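Local atomic coordinates of nodulation protein S (Bradyrhizobium sp., PDB entry 3OFK), a protein that probably transfers a methyl group from S-adenosylmethionine to a nitrogen during the synthesis of Nod factor, the lipochitooligosaccharide signal of root nodulation. Residues Thr104-Phe109 against Asp138-Met143. Sequence-based numbering, arbitrary orientation.
With SAH (S-adenosyl-L-homocysteine), chain E.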
# COMPACT_ATOMS: atom_id res chain seq x y z
N THR A 104 -8.86 -7.42 -7.58
CA THR A 104 -7.83 -8.16 -8.31
C THR A 104 -6.55 -8.10 -7.53
O THR A 104 -6.27 -7.15 -6.81
CB THR A 104 -7.55 -7.56 -9.73
OG1 THR A 104 -8.78 -7.23 -10.37
CG2 THR A 104 -6.82 -8.54 -10.62
N ASP A 105 -5.75 -9.12 -7.74
CA ASP A 105 -4.43 -9.21 -7.24
C ASP A 105 -3.57 -8.25 -8.09
O ASP A 105 -3.77 -8.11 -9.30
CB ASP A 105 -3.96 -10.66 -7.40
CG ASP A 105 -2.69 -10.95 -6.66
OD1 ASP A 105 -1.76 -10.10 -6.66
OD2 ASP A 105 -2.62 -12.05 -6.09
N ILE A 106 -2.61 -7.58 -7.46
CA ILE A 106 -1.72 -6.68 -8.22
C ILE A 106 -0.96 -7.48 -9.32
O ILE A 106 -0.65 -6.94 -10.39
CB ILE A 106 -0.78 -5.88 -7.29
CG1 ILE A 106 0.15 -4.96 -8.10
CG2 ILE A 106 0.01 -6.80 -6.36
CD1 ILE A 106 -0.58 -3.99 -9.02
N LEU A 107 -0.70 -8.76 -9.05
CA LEU A 107 -0.08 -9.68 -10.03
C LEU A 107 -0.90 -9.87 -11.27
O LEU A 107 -0.35 -10.21 -12.32
CB LEU A 107 0.14 -11.07 -9.41
CG LEU A 107 1.34 -11.23 -8.47
CD1 LEU A 107 1.39 -12.67 -8.01
CD2 LEU A 107 2.65 -10.83 -9.14
N GLN A 108 -2.22 -9.71 -11.17
CA GLN A 108 -3.10 -9.96 -12.30
C GLN A 108 -3.68 -8.71 -12.90
O GLN A 108 -4.34 -8.78 -13.93
CB GLN A 108 -4.21 -10.90 -11.89
CG GLN A 108 -3.84 -12.38 -12.03
CD GLN A 108 -5.00 -13.18 -12.55
OE1 GLN A 108 -5.93 -13.48 -11.79
NE2 GLN A 108 -4.99 -13.51 -13.85
N PHE A 109 -3.45 -7.56 -12.27
CA PHE A 109 -4.04 -6.30 -12.71
C PHE A 109 -3.32 -5.84 -13.96
O PHE A 109 -2.09 -5.66 -13.96
CB PHE A 109 -3.91 -5.25 -11.61
CG PHE A 109 -4.64 -3.95 -11.91
CD1 PHE A 109 -5.98 -3.95 -12.26
CD2 PHE A 109 -4.00 -2.74 -11.80
CE1 PHE A 109 -6.66 -2.75 -12.51
CE2 PHE A 109 -4.67 -1.55 -12.04
CZ PHE A 109 -5.99 -1.56 -12.40
N ASP A 138 7.32 -4.61 -11.40
CA ASP A 138 7.46 -4.24 -12.83
C ASP A 138 6.13 -3.67 -13.32
O ASP A 138 6.09 -2.74 -14.14
CB ASP A 138 7.87 -5.44 -13.71
CG ASP A 138 9.27 -5.98 -13.40
OD1 ASP A 138 10.04 -5.29 -12.71
OD2 ASP A 138 9.61 -7.11 -13.84
N ASN A 139 5.05 -4.27 -12.83
CA ASN A 139 3.70 -3.88 -13.23
C ASN A 139 3.41 -2.46 -12.78
O ASN A 139 2.86 -1.65 -13.53
CB ASN A 139 2.68 -4.87 -12.63
CG ASN A 139 1.27 -4.75 -13.26
OD1 ASN A 139 1.08 -4.21 -14.36
ND2 ASN A 139 0.28 -5.28 -12.55
N MET A 140 3.76 -2.17 -11.52
CA MET A 140 3.61 -0.84 -10.95
C MET A 140 4.46 0.19 -11.74
O MET A 140 3.96 1.29 -12.09
CB MET A 140 4.00 -0.85 -9.47
CG MET A 140 3.06 -1.60 -8.61
SD MET A 140 3.36 -1.23 -6.87
CE MET A 140 5.02 -1.87 -6.56
N VAL A 141 5.72 -0.16 -12.05
CA VAL A 141 6.59 0.75 -12.80
C VAL A 141 5.95 1.05 -14.15
O VAL A 141 5.84 2.22 -14.53
CB VAL A 141 8.02 0.18 -12.99
CG1 VAL A 141 8.86 1.07 -13.98
CG2 VAL A 141 8.70 0.04 -11.65
N LYS A 142 5.50 -0.01 -14.82
CA LYS A 142 4.86 0.12 -16.13
C LYS A 142 3.65 1.05 -16.10
O LYS A 142 3.46 1.83 -17.04
CB LYS A 142 4.46 -1.25 -16.68
CG LYS A 142 3.60 -1.20 -17.95
CD LYS A 142 3.17 -2.62 -18.39
CE LYS A 142 1.68 -2.69 -18.70
NZ LYS A 142 0.87 -2.54 -17.44
N MET A 143 2.83 0.96 -15.04
CA MET A 143 1.64 1.84 -14.90
C MET A 143 1.92 3.28 -14.37
O MET A 143 0.96 4.04 -14.16
CB MET A 143 0.59 1.21 -13.96
CG MET A 143 -0.04 -0.09 -14.44
SD MET A 143 -1.26 -0.66 -13.20
CE MET A 143 -0.29 -1.19 -11.84
N SAH E . -2.55 0.34 1.99
CA SAH E . -3.39 0.42 3.18
CB SAH E . -3.91 -0.97 3.54
CG SAH E . -2.93 -2.03 4.00
SD SAH E . -3.69 -3.57 4.62
C SAH E . -2.71 1.06 4.39
O SAH E . -1.49 1.23 4.42
OXT SAH E . -3.37 1.43 5.36
C5' SAH E . -3.29 -4.57 3.14
C4' SAH E . -4.32 -4.63 2.03
O4' SAH E . -3.70 -5.24 0.89
C3' SAH E . -5.56 -5.46 2.36
O3' SAH E . -6.73 -4.77 1.91
C2' SAH E . -5.33 -6.76 1.57
O2' SAH E . -6.54 -7.38 1.20
C1' SAH E . -4.58 -6.23 0.37
N9 SAH E . -3.79 -7.18 -0.43
C8 SAH E . -3.00 -8.21 0.02
N7 SAH E . -2.41 -8.79 -1.04
C5 SAH E . -2.79 -8.16 -2.16
C6 SAH E . -2.41 -8.36 -3.49
N6 SAH E . -1.60 -9.41 -3.79
N1 SAH E . -2.96 -7.54 -4.45
C2 SAH E . -3.81 -6.51 -4.08
N3 SAH E . -4.15 -6.31 -2.75
C4 SAH E . -3.63 -7.11 -1.79
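Asn139, near the C-terminal end of its helix, pushes its carboxamide into the hollow of the turn 106-109, where ND2 donates to two backbone carbonyls. The bond from Asn139 ND2 to Ile106 O is 2.9 Å and lies nearly along the C=O axis, though bent at the hydrogen (133°); the one from ND2 to Phe109 O is straighter (158°) and 2.8 Å. These two bonds, both near the amide plane, set the rotation of the amide and put the nitrogen rather than OD1 toward the carbonyls. With CG anti to the backbone N (chi1 -166°), CG leads from the helix toward the turn. An alanine here would probably leave both carbonyls without this donor and a gap beside Ile106 CD1, which packs 3.9 Å from Asn139 ND2.

That methyl is the bump on the loop side: Ile106 CD1 sits against the hollow framed by Met140 CG (4.4 Å), Met143 CE (4.0 Å) and the Asn139 amide. Met143 SD lies obliquely beside the Phe109 ring, 3.7 Å from Phe109 CE2, a Met-aromatic contact, while the bend at chi3 turns CE toward Ile106, touching both Ile106 CD1 and Phe109 CD2.

Beyond the turn lies the adenine of SAH: Ile106 N donates to N1, and Asp105 OD1 accepts from N6 while closing an Asx turn with Leu107 N. The contact thus ties the adenine-binding loop after strand 99-103 to helix 130-142 in this Rossmann-like methyltransferase fold. Ile106 and Phe109 lean on Ile79 of strand 73-80, and Met140 and Met143 on Ile58 and Leu56 of strand 52-58.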